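Hypothetical protein ebhA (Staphylococcus aureus, PDB 2DGJ) probably acts as a cell wall-associated adhesin that binds extracellular matrix, this piece forming part of a rod-like string of three-helix bundles. Local coordinates at residues 5-8 against 9-13; 63-66 against 67-71; 117-120 against 121-125; 169-172 against 173-176; 178-181 against 182-186. All blocks are in the same frame, centred on the assembly; numbering follows the deposited sequence.

Contact 1: 5-8 against 9-13; sequences QLQH and GIDDE
Gln7 and Asp11 are joined by a local side-chain hydrogen bond, one turn apart on the outer surface of helix 3-11 at the N-terminal end of the construct. Gln7 NE2 donates to Asp11 OD1 at 2.7 Å. The bond leaves nearly in the plane of the amide but reaches the carboxylate on its syn side, 35° out of that group's plane. The evidence for how the glutamine gets there lies in its bent chain: after a trans start, a chi2 of 68° bends it so that the amide runs forward along the helix to Asp11, and CG also lies against the carboxylate, 3.5 Å from Asp11 OD2. The two flat groups are turned 24° from one another. Below them the backbone keeps its regular i to i+4 bonding: Gly9 N to Gln5 O at 3.0 Å, Ile10 N to Leu6 O at 3.1 Å and Asp12 N to His8 O at 2.9 Å. Asp11 N likewise donates to Gln7 O, giving this residue pair a main-chain bond as well as the side-chain one. Ile10 CG1 lies 3.4 Å from Leu6 O. Around this turn, Leu6 packs inward on Ala40 and Leu44 of helix 27-46 and on Val57, Ala60 and Leu61 of helix 55-70, while Asp12 OD2 forms a salt bridge with Lys68 of helix 55-70.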
loop_
_atom_site.group_PDB
_atom_site.type_symbol
_atom_site.label_atom_id
_atom_site.label_comp_id
_atom_site.label_asym_id
_atom_site.label_seq_id
_atom_site.Cartn_x
_atom_site.Cartn_y
_atom_site.Cartn_z
ATOM N N GLN A 5 15.814 -36.859 2.326
ATOM C CA GLN A 5 15.766 -35.572 1.645
ATOM C C GLN A 5 14.338 -35.036 1.584
ATOM O O GLN A 5 14.113 -33.834 1.734
ATOM C CB GLN A 5 16.323 -35.700 0.229
ATOM C CG GLN A 5 17.801 -36.071 0.171
ATOM C CD GLN A 5 18.290 -36.275 -1.249
ATOM O OE1 GLN A 5 18.132 -35.403 -2.104
ATOM N NE2 GLN A 5 18.886 -37.432 -1.508
ATOM N N LEU A 6 13.380 -35.934 1.364
ATOM C CA LEU A 6 11.972 -35.560 1.289
ATOM C C LEU A 6 11.504 -35.070 2.656
ATOM O O LEU A 6 10.785 -34.070 2.758
ATOM C CB LEU A 6 11.128 -36.759 0.849
ATOM C CG LEU A 6 9.640 -36.467 0.636
ATOM C CD1 LEU A 6 9.458 -35.442 -0.482
ATOM C CD2 LEU A 6 8.921 -37.757 0.302
ATOM N N GLN A 7 11.916 -35.777 3.704
ATOM C CA GLN A 7 11.560 -35.407 5.066
ATOM C C GLN A 7 12.138 -34.023 5.334
ATOM O O GLN A 7 11.520 -33.192 6.004
ATOM C CB GLN A 7 12.141 -36.412 6.062
ATOM C CG GLN A 7 11.935 -36.040 7.529
ATOM C CD GLN A 7 10.480 -36.103 7.959
ATOM O OE1 GLN A 7 9.865 -37.168 7.946
ATOM N NE2 GLN A 7 9.923 -34.961 8.340
ATOM N N HIS A 8 13.332 -33.790 4.792
ATOM C CA HIS A 8 14.016 -32.513 4.943
ATOM C C HIS A 8 13.189 -31.392 4.323
ATOM O O HIS A 8 13.028 -30.332 4.925
ATOM C CB HIS A 8 15.401 -32.581 4.291
ATOM C CG HIS A 8 16.095 -31.254 4.198
ATOM N ND1 HIS A 8 15.899 -30.383 3.149
ATOM C CD2 HIS A 8 16.959 -30.643 5.042
ATOM C CE1 HIS A 8 16.615 -29.292 3.347
ATOM N NE2 HIS A 8 17.268 -29.420 4.487
ATOM N N GLY A 9 12.667 -31.640 3.123
ATOM C CA GLY A 9 11.848 -30.654 2.440
ATOM C C GLY A 9 10.636 -30.292 3.282
ATOM O O GLY A 9 10.260 -29.127 3.376
ATOM N N ILE A 10 10.027 -31.298 3.901
ATOM C CA ILE A 10 8.863 -31.078 4.752
ATOM C C ILE A 10 9.248 -30.305 6.014
ATOM O O ILE A 10 8.537 -29.398 6.441
ATOM C CB ILE A 10 8.213 -32.419 5.174
ATOM C CG1 ILE A 10 7.744 -33.179 3.930
ATOM C CG2 ILE A 10 7.038 -32.163 6.112
ATOM C CD1 ILE A 10 7.112 -34.532 4.215
ATOM N N ASP A 11 10.379 -30.670 6.608
ATOM C CA ASP A 11 10.843 -30.010 7.824
ATOM C C ASP A 11 11.130 -28.537 7.594
ATOM O O ASP A 11 10.872 -27.694 8.458
ATOM C CB ASP A 11 12.123 -30.674 8.347
ATOM C CG ASP A 11 11.923 -32.120 8.754
ATOM O OD1 ASP A 11 10.789 -32.498 9.117
ATOM O OD2 ASP A 11 12.917 -32.877 8.728
ATOM N N ASP A 12 11.661 -28.232 6.417
ATOM C CA ASP A 12 12.037 -26.869 6.079
ATOM C C ASP A 12 10.896 -25.960 5.650
ATOM O O ASP A 12 11.120 -24.786 5.369
ATOM C CB ASP A 12 13.119 -26.904 5.000
ATOM C CG ASP A 12 13.903 -25.607 4.913
ATOM O OD1 ASP A 12 14.108 -24.962 5.964
ATOM O OD2 ASP A 12 14.334 -25.242 3.799
ATOM N N GLU A 13 9.677 -26.489 5.613
ATOM C CA GLU A 13 8.525 -25.690 5.208
ATOM C C GLU A 13 8.372 -24.400 6.010
ATOM O O GLU A 13 8.514 -23.301 5.463
ATOM C CB GLU A 13 7.232 -26.506 5.316
ATOM C CG GLU A 13 5.975 -25.671 5.096
ATOM C CD GLU A 13 4.724 -26.508 4.916
ATOM O OE1 GLU A 13 4.430 -27.344 5.798
ATOM O OE2 GLU A 13 4.032 -26.322 3.893
#

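Contact 2: 63-66 against 67-71; sequences QVTS and TKDAL
Thr67 and Gln63 are linked by a threonine hydroxyl bonded to the carbonyl one turn back (i to i-4) on helix 55-70, a helix of the FIVAR region that packs against helix 27-46. Two donors of the threonine converge on one acceptor. Thr67 OG1 gives its proton to Gln63 O at 2.8 Å, arriving in the plane of the carbonyl, while Thr67 N donates to Gln63 O at 3.0 Å from above that plane. With chi1 at 58° the hydroxyl sits between backbone N and carbonyl carbon, and the methyl CG2 of Thr67 is also close, 3.2 Å from Gln63 O. Further along, the helical pattern continues: Lys68 N reaches Val64 O at 3.1 Å, Asp69 N bonds to Thr65 O, and Ala70 N to Ser66 O at 3.0 Å. Thr65 and Asp69 run side by side in the same direction, with the methyl CG2 of Thr65 touching Asp69 OD2 at 3.6 Å. The carboxylate also lies close to a backbone oxygen, Asp69 OD2 being 3.1 Å from Thr65 O; both are acceptors, so this approach is probably mildly unfavourable. Ser66 OG turns back along the helix to Gln62 O. Lys68 is fully extended and carries its ammonium away from this turn to Asp12. Val64 and Thr67 face helix 27-46, meeting Ala40 in the first case and Tyr33 and Ala36 in the second. The bond is a common way for a threonine within an alpha-helix to satisfy its hydroxyl, here near the C-terminal end of helix 55-70 in a three-helix bundle.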
loop_
_atom_site.group_PDB
_atom_site.type_symbol
_atom_site.label_atom_id
_atom_site.label_comp_id
_atom_site.label_asym_id
_atom_site.label_seq_id
_atom_site.Cartn_x
_atom_site.Cartn_y
_atom_site.Cartn_z
ATOM N N GLN A 63 9.756 -32.056 -6.817
ATOM C CA GLN A 63 8.772 -30.982 -6.863
ATOM C C GLN A 63 8.906 -29.989 -5.710
ATOM O O GLN A 63 8.648 -28.795 -5.886
ATOM C CB GLN A 63 7.364 -31.579 -6.917
ATOM C CG GLN A 63 7.068 -32.235 -8.265
ATOM C CD GLN A 63 5.760 -32.998 -8.296
ATOM O OE1 GLN A 63 5.361 -33.514 -9.343
ATOM N NE2 GLN A 63 5.087 -33.081 -7.150
ATOM N N VAL A 64 9.307 -30.467 -4.536
ATOM C CA VAL A 64 9.491 -29.570 -3.398
ATOM C C VAL A 64 10.733 -28.715 -3.641
ATOM O O VAL A 64 10.748 -27.523 -3.347
ATOM C CB VAL A 64 9.663 -30.350 -2.072
ATOM C CG1 VAL A 64 10.168 -29.421 -0.978
ATOM C CG2 VAL A 64 8.338 -30.956 -1.651
ATOM N N THR A 65 11.777 -29.331 -4.185
ATOM C CA THR A 65 13.024 -28.625 -4.467
ATOM C C THR A 65 12.842 -27.634 -5.612
ATOM O O THR A 65 13.371 -26.523 -5.572
ATOM C CB THR A 65 14.147 -29.612 -4.845
ATOM O OG1 THR A 65 14.470 -30.423 -3.710
ATOM C CG2 THR A 65 15.395 -28.859 -5.277
ATOM N N SER A 66 12.087 -28.038 -6.630
ATOM C CA SER A 66 11.849 -27.177 -7.781
ATOM C C SER A 66 11.016 -25.947 -7.441
ATOM O O SER A 66 11.430 -24.816 -7.720
ATOM C CB SER A 66 11.163 -27.964 -8.901
ATOM O OG SER A 66 12.065 -28.859 -9.535
ATOM N N THR A 67 9.844 -26.160 -6.846
ATOM C CA THR A 67 8.978 -25.046 -6.487
ATOM C C THR A 67 9.675 -24.118 -5.497
ATOM O O THR A 67 9.487 -22.905 -5.541
ATOM C CB THR A 67 7.649 -25.526 -5.867
ATOM O OG1 THR A 67 7.920 -26.319 -4.706
ATOM C CG2 THR A 67 6.859 -26.351 -6.878
ATOM N N LYS A 68 10.485 -24.678 -4.605
ATOM C CA LYS A 68 11.184 -23.836 -3.642
ATOM C C LYS A 68 12.199 -22.931 -4.338
ATOM O O LYS A 68 12.239 -21.725 -4.086
ATOM C CB LYS A 68 11.903 -24.673 -2.581
ATOM C CG LYS A 68 12.592 -23.788 -1.550
ATOM C CD LYS A 68 13.274 -24.558 -0.439
ATOM C CE LYS A 68 13.947 -23.572 0.512
ATOM N NZ LYS A 68 14.688 -24.240 1.608
ATOM N N ASP A 69 13.023 -23.512 -5.205
ATOM C CA ASP A 69 14.022 -22.727 -5.920
ATOM C C ASP A 69 13.329 -21.652 -6.744
ATOM O O ASP A 69 13.858 -20.553 -6.919
ATOM C CB ASP A 69 14.866 -23.610 -6.850
ATOM C CG ASP A 69 15.726 -24.610 -6.096
ATOM O OD1 ASP A 69 16.028 -24.360 -4.911
ATOM O OD2 ASP A 69 16.111 -25.638 -6.693
ATOM N N ALA A 70 12.137 -21.976 -7.239
ATOM C CA ALA A 70 11.365 -21.058 -8.064
ATOM C C ALA A 70 10.896 -19.808 -7.313
ATOM O O ALA A 70 10.658 -18.765 -7.928
ATOM C CB ALA A 70 10.181 -21.791 -8.674
ATOM N N LEU A 71 10.747 -19.914 -5.997
ATOM C CA LEU A 71 10.340 -18.763 -5.193
ATOM C C LEU A 71 11.231 -17.590 -5.601
ATOM O O LEU A 71 12.463 -17.692 -5.571
ATOM C CB LEU A 71 10.510 -19.080 -3.708
ATOM C CG LEU A 71 9.314 -19.688 -2.966
ATOM C CD1 LEU A 71 8.437 -20.488 -3.899
ATOM C CD2 LEU A 71 9.825 -20.558 -1.840
#

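Contact 3: 117-120 against 121-125; sequences TVKT and NANTL
Thr124 and Thr120 meet one turn apart on helix 112-135, where a single carbonyl oxygen takes two donors. Thr124 N bonds to Thr120 O at 3.1 Å, and Thr124 OG1 donates to Thr120 O at the same 3.1 Å. They come from opposite faces of the carbonyl plane: the amide is tilted by 20°, whereas the hydroxyl stands 36° out. A chi1 of -63° places OG1 beside the backbone N, within reach of that carbonyl. The two earlier threonines follow the same habit with carbonyls further back, Thr117 OG1 bonding to Asp113 O and Thr120 OG1 to Asn116 O. Main-chain amides are satisfied in the usual way, Asn121 N by Thr117 O at 3.0 Å and Ala122 N by Val118 O at 3.1 Å; Asn123 N reaches Lys119 O at a longer 3.3 Å. Asn121 lies alongside Thr117, its ND2 resting 4.1 Å from the methyl CG2 of Thr117. The very short approach of Asn123 OD1 to Lys119 O makes the modelled orientation of this amide doubtful. Near the carboxyl end of the segment, Thr124 O accepts from Gln27 NE2 of the second subunit, and the side chains of Thr124 and Leu125 meet helix 180-194. The segments lie within the GA-module sequence range; threonine hydroxyls bonded back to carbonyls, with Val118 and Ala122 on helix 96-108, suit an amphipathic helix of a helical bundle.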
loop_
_atom_site.group_PDB
_atom_site.type_symbol
_atom_site.label_atom_id
_atom_site.label_comp_id
_atom_site.label_asym_id
_atom_site.label_seq_id
_atom_site.Cartn_x
_atom_site.Cartn_y
_atom_site.Cartn_z
ATOM N N THR A 117 7.222 1.337 1.328
ATOM C CA THR A 117 6.974 2.236 2.447
ATOM C C THR A 117 8.012 3.354 2.411
ATOM O O THR A 117 7.707 4.510 2.713
ATOM C CB THR A 117 7.067 1.488 3.796
ATOM O OG1 THR A 117 5.876 0.715 3.994
ATOM C CG2 THR A 117 7.239 2.467 4.954
ATOM N N VAL A 118 9.239 3.000 2.041
ATOM C CA VAL A 118 10.316 3.975 1.954
ATOM C C VAL A 118 10.063 4.866 0.753
ATOM O O VAL A 118 10.349 6.062 0.788
ATOM C CB VAL A 118 11.695 3.288 1.796
ATOM C CG1 VAL A 118 12.761 4.329 1.481
ATOM C CG2 VAL A 118 12.057 2.548 3.073
ATOM N N LYS A 119 9.522 4.284 -0.311
ATOM C CA LYS A 119 9.228 5.059 -1.506
ATOM C C LYS A 119 8.108 6.038 -1.192
ATOM O O LYS A 119 8.076 7.153 -1.713
ATOM C CB LYS A 119 8.809 4.143 -2.662
ATOM C CG LYS A 119 8.480 4.895 -3.946
ATOM C CD LYS A 119 8.386 3.978 -5.165
ATOM C CE LYS A 119 7.189 3.040 -5.114
ATOM N NZ LYS A 119 7.081 2.244 -6.374
ATOM N N THR A 120 7.194 5.607 -0.327
ATOM C CA THR A 120 6.059 6.429 0.067
ATOM C C THR A 120 6.491 7.619 0.916
ATOM O O THR A 120 6.039 8.741 0.692
ATOM C CB THR A 120 5.016 5.603 0.855
ATOM O OG1 THR A 120 4.393 4.653 -0.020
ATOM C CG2 THR A 120 3.958 6.519 1.451
ATOM N N ASN A 121 7.365 7.379 1.888
ATOM C CA ASN A 121 7.852 8.449 2.751
ATOM C C ASN A 121 8.672 9.461 1.952
ATOM O O ASN A 121 8.640 10.656 2.240
ATOM C CB ASN A 121 8.709 7.888 3.888
ATOM C CG ASN A 121 7.929 6.992 4.815
ATOM O OD1 ASN A 121 6.696 6.971 4.783
ATOM N ND2 ASN A 121 8.642 6.248 5.660
ATOM N N ALA A 122 9.405 8.976 0.954
ATOM C CA ALA A 122 10.233 9.838 0.116
ATOM C C ALA A 122 9.383 10.849 -0.655
ATOM O O ALA A 122 9.745 12.022 -0.771
ATOM C CB ALA A 122 11.042 8.991 -0.855
ATOM N N ASN A 123 8.253 10.389 -1.189
ATOM C CA ASN A 123 7.361 11.267 -1.937
ATOM C C ASN A 123 6.682 12.263 -1.007
ATOM O O ASN A 123 6.501 13.422 -1.356
ATOM C CB ASN A 123 6.294 10.462 -2.682
ATOM C CG ASN A 123 6.868 9.638 -3.812
ATOM O OD1 ASN A 123 7.403 8.556 -3.596
ATOM N ND2 ASN A 123 6.765 10.156 -5.030
ATOM N N THR A 124 6.296 11.794 0.174
ATOM C CA THR A 124 5.649 12.658 1.156
ATOM C C THR A 124 6.609 13.769 1.600
ATOM O O THR A 124 6.247 14.951 1.619
ATOM C CB THR A 124 5.220 11.851 2.396
ATOM O OG1 THR A 124 4.248 10.867 2.021
ATOM C CG2 THR A 124 4.626 12.767 3.447
ATOM N N LEU A 125 7.832 13.384 1.955
ATOM C CA LEU A 125 8.845 14.339 2.401
ATOM C C LEU A 125 9.106 15.364 1.305
ATOM O O LEU A 125 9.146 16.563 1.562
ATOM C CB LEU A 125 10.147 13.615 2.745
ATOM C CG LEU A 125 11.251 14.499 3.326
ATOM C CD1 LEU A 125 10.844 14.991 4.711
ATOM C CD2 LEU A 125 12.551 13.710 3.393
#

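Contact 4: 169-172 against 173-176; sequences ILNK and QTGG
The carboxamide of Asn171 has the hydroxyl of Thr174 on one face, Thr174 OG1 standing 3.2 Å directly above Asn171 CG. At the oxygen end of the amide two backbone nitrogens gather. Thr174 N, from that same face and well out of the amide plane, donates to Asn171 OD1 at 2.9 Å; Gln173 N lies equally near, 2.9 Å from Asn171 OD1, slightly beyond the other side of the plane. A trans chi1 of -167° swings the amide forward over the following residues, which brings OD1 to these nitrogens. The main chain closes the turn as well, since Gly175 N bonds to Asn171 O at 2.6 Å. A water then ties the turn together, donating to Lys172 O at 2.7 Å and also to Gly175 O. Lys172 extends away, NZ reaching Asn92 O, and Thr95 OG1 bonds to Gly175 O, so the loop is anchored to the loop ahead of helix 96-108. Asn171 is the first residue to leave helical geometry after helix 153-170. Side-chain oxygen to the third amide onward, with backbone oxygen to the fourth, defines an Asx motif, here shaping the loop that leads on to helix 180-194.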
loop_
_atom_site.group_PDB
_atom_site.type_symbol
_atom_site.label_atom_id
_atom_site.label_comp_id
_atom_site.label_asym_id
_atom_site.label_seq_id
_atom_site.Cartn_x
_atom_site.Cartn_y
_atom_site.Cartn_z
ATOM N N ILE A 169 16.726 24.608 5.945
ATOM C CA ILE A 169 16.180 23.274 5.710
ATOM C C ILE A 169 16.152 22.969 4.208
ATOM O O ILE A 169 16.363 21.834 3.781
ATOM C CB ILE A 169 14.740 23.180 6.268
ATOM C CG1 ILE A 169 14.771 23.197 7.796
ATOM C CG2 ILE A 169 14.040 21.932 5.739
ATOM C CD1 ILE A 169 13.397 23.244 8.440
ATOM N N LEU A 170 15.892 24.002 3.415
ATOM C CA LEU A 170 15.794 23.874 1.965
ATOM C C LEU A 170 17.105 23.681 1.205
ATOM O O LEU A 170 17.147 22.942 0.222
ATOM C CB LEU A 170 15.051 25.096 1.409
ATOM C CG LEU A 170 13.586 24.943 0.986
ATOM C CD1 LEU A 170 12.925 23.786 1.710
ATOM C CD2 LEU A 170 12.858 26.249 1.262
ATOM N N ASN A 171 18.167 24.353 1.643
ATOM C CA ASN A 171 19.456 24.245 0.961
ATOM C C ASN A 171 19.818 22.775 0.723
ATOM O O ASN A 171 20.092 22.023 1.662
ATOM C CB ASN A 171 20.554 24.932 1.780
ATOM C CG ASN A 171 21.833 25.124 0.984
ATOM O OD1 ASN A 171 22.452 24.157 0.542
ATOM N ND2 ASN A 171 22.226 26.377 0.783
ATOM N N LYS A 172 19.818 22.373 -0.543
ATOM C CA LYS A 172 20.116 20.996 -0.910
ATOM C C LYS A 172 21.548 20.577 -0.588
ATOM O O LYS A 172 21.802 19.417 -0.251
ATOM C CB LYS A 172 19.844 20.787 -2.404
ATOM C CG LYS A 172 18.404 21.024 -2.827
ATOM C CD LYS A 172 18.217 20.731 -4.304
ATOM C CE LYS A 172 16.794 20.997 -4.741
ATOM N NZ LYS A 172 16.602 20.734 -6.193
ATOM N N GLN A 173 22.481 21.518 -0.687
ATOM C CA GLN A 173 23.879 21.214 -0.425
ATOM C C GLN A 173 24.247 21.095 1.045
ATOM O O GLN A 173 25.057 20.244 1.419
ATOM C CB GLN A 173 24.786 22.266 -1.068
ATOM C CG GLN A 173 25.066 22.042 -2.549
ATOM C CD GLN A 173 26.152 22.967 -3.084
ATOM O OE1 GLN A 173 25.961 24.182 -3.181
ATOM N NE2 GLN A 173 27.301 22.394 -3.428
ATOM N N THR A 174 23.660 21.947 1.883
ATOM C CA THR A 174 23.994 21.934 3.303
ATOM C C THR A 174 22.843 21.564 4.226
ATOM O O THR A 174 23.054 21.343 5.416
ATOM C CB THR A 174 24.564 23.303 3.753
ATOM O OG1 THR A 174 23.571 24.322 3.587
ATOM C CG2 THR A 174 25.783 23.658 2.922
ATOM N N GLY A 175 21.632 21.502 3.682
ATOM C CA GLY A 175 20.482 21.149 4.493
ATOM C C GLY A 175 20.571 19.718 4.974
ATOM O O GLY A 175 20.836 18.817 4.179
ATOM N N GLY A 176 20.350 19.498 6.268
ATOM C CA GLY A 176 20.426 18.158 6.826
ATOM C C GLY A 176 19.241 17.274 6.477
ATOM O O GLY A 176 18.346 17.681 5.738
HETATM O O HOH W 1 22.085 18.100 2.106
#

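Contact 5: 178-181 against 182-186; sequences TSKA and DVDNA
Asp182 meets both Ser179 and Thr178 where helix 180-194 begins, and its amide receives the helix cap: Asp182 N donates to Ser179 OG at 3.2 Å, almost straight at 162°. Ser179 is the N-cap residue, and a chi1 of 79° holds its hydroxyl over the first turn. The carboxylate answers only loosely in direct contact, Ser179 OG giving a weak bond to Asp182 OD2. A water completes the return, donating to Asp182 OD2 at 2.6 Å and accepting from Ser179 N. Asp182 CB also packs on the methyl CG2 of Thr178 at 3.4 Å. Next, Val183 bonds through its amide to Ser179 O at 2.9 Å, in the plane of that carbonyl, and turns CG2 toward the same methyl, 3.8 Å from Thr178 CG2. Asp184 pairs with Lys180 twice: its amide bonds to Lys180 O, and its side chain forms a salt bridge in which Lys180 NZ meets the syn lone pair of Asp184 OD2 at 2.6 Å. The lysine chain is bent at chi2 and chi4, laying CD and CE along the same carboxylate oxygen. Asn185 N continues the helix to Ala181 O at 2.9 Å, while its ND2 makes a weak bond to Asp182 OD1. Ala186 faces Ile169 and Leu132 in the interior. The arrangement is that of a serine N-cap with a capping-box-like, water-mediated return from Ser179 N to Asp182 OD2, and with Thr178 and Val183 in the positions of a hydrophobic staple.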
loop_
_atom_site.group_PDB
_atom_site.type_symbol
_atom_site.label_atom_id
_atom_site.label_comp_id
_atom_site.label_asym_id
_atom_site.label_seq_id
_atom_site.Cartn_x
_atom_site.Cartn_y
_atom_site.Cartn_z
ATOM N N THR A 178 16.418 16.633 7.439
ATOM C CA THR A 178 15.273 17.094 8.219
ATOM C C THR A 178 14.100 16.133 8.069
ATOM O O THR A 178 13.884 15.567 6.994
ATOM C CB THR A 178 14.829 18.492 7.763
ATOM O OG1 THR A 178 15.952 19.378 7.817
ATOM C CG2 THR A 178 13.707 19.030 8.657
ATOM N N SER A 179 13.343 15.949 9.145
ATOM C CA SER A 179 12.202 15.046 9.118
ATOM C C SER A 179 10.950 15.733 8.582
ATOM O O SER A 179 10.878 16.957 8.510
ATOM C CB SER A 179 11.907 14.515 10.519
ATOM O OG SER A 179 11.203 15.477 11.286
ATOM N N LYS A 180 9.968 14.921 8.215
ATOM C CA LYS A 180 8.693 15.407 7.700
ATOM C C LYS A 180 8.050 16.342 8.717
ATOM O O LYS A 180 7.576 17.425 8.372
ATOM C CB LYS A 180 7.777 14.211 7.420
ATOM C CG LYS A 180 6.290 14.518 7.259
ATOM C CD LYS A 180 6.025 15.462 6.117
ATOM C CE LYS A 180 4.567 15.384 5.691
ATOM N NZ LYS A 180 3.656 15.380 6.865
ATOM N N ALA A 181 8.061 15.923 9.978
ATOM C CA ALA A 181 7.478 16.705 11.061
ATOM C C ALA A 181 8.116 18.084 11.187
ATOM O O ALA A 181 7.415 19.078 11.373
ATOM C CB ALA A 181 7.608 15.948 12.382
ATOM N N ASP A 182 9.441 18.147 11.084
ATOM C CA ASP A 182 10.137 19.423 11.188
ATOM C C ASP A 182 9.889 20.292 9.961
ATOM O O ASP A 182 9.770 21.514 10.069
ATOM C CB ASP A 182 11.642 19.207 11.377
ATOM C CG ASP A 182 11.979 18.623 12.734
ATOM O OD1 ASP A 182 11.336 19.026 13.728
ATOM O OD2 ASP A 182 12.892 17.775 12.816
ATOM N N VAL A 183 9.811 19.664 8.794
ATOM C CA VAL A 183 9.551 20.412 7.575
ATOM C C VAL A 183 8.199 21.088 7.761
ATOM O O VAL A 183 8.058 22.287 7.506
ATOM C CB VAL A 183 9.490 19.492 6.335
ATOM C CG1 VAL A 183 9.065 20.292 5.106
ATOM C CG2 VAL A 183 10.846 18.854 6.097
ATOM N N ASP A 184 7.220 20.315 8.224
ATOM C CA ASP A 184 5.884 20.849 8.444
ATOM C C ASP A 184 5.904 21.940 9.505
ATOM O O ASP A 184 5.164 22.917 9.410
ATOM C CB ASP A 184 4.906 19.742 8.858
ATOM C CG ASP A 184 4.513 18.848 7.690
ATOM O OD1 ASP A 184 4.502 19.339 6.542
ATOM O OD2 ASP A 184 4.198 17.658 7.921
ATOM N N ASN A 185 6.745 21.770 10.521
ATOM C CA ASN A 185 6.840 22.778 11.567
ATOM C C ASN A 185 7.369 24.065 10.951
ATOM O O ASN A 185 6.880 25.158 11.250
ATOM C CB ASN A 185 7.778 22.321 12.686
ATOM C CG ASN A 185 7.211 21.172 13.503
ATOM O OD1 ASN A 185 6.039 21.182 13.879
ATOM N ND2 ASN A 185 8.051 20.188 13.800
ATOM N N ALA A 186 8.370 23.924 10.085
ATOM C CA ALA A 186 8.980 25.064 9.412
ATOM C C ALA A 186 7.957 25.734 8.503
ATOM O O ALA A 186 7.863 26.957 8.460
ATOM C CB ALA A 186 10.198 24.611 8.602
HETATM O O HOH W 2 14.888 16.400 11.949
#

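All five are surface contacts within single stretches of chain. In contacts 1, 2, 3 and 5 a buried side chain (Leu6, Val64, Ala122, Val183) lies on the bundle side; contact 4 is a loop with a buried glycine. Contacts 1 and 2 lie on neighbouring helices, 3-11 and 55-70, joined by the Asp12-Lys68 salt bridge. Contacts 4 and 5 meet through Ile169 against Thr178 and Ala186. Contact 3 touches contact 5 through Thr124 and Leu125. Contact 2, at a helix end, and contact 3, mid-helix, both rely on threonine hydroxyls; contacts 4 and 5 receive backbone amides on side-chain oxygens. Contact 1 has a glutamine-aspartate bond, beside the lysine-aspartate salt bridge of contact 5.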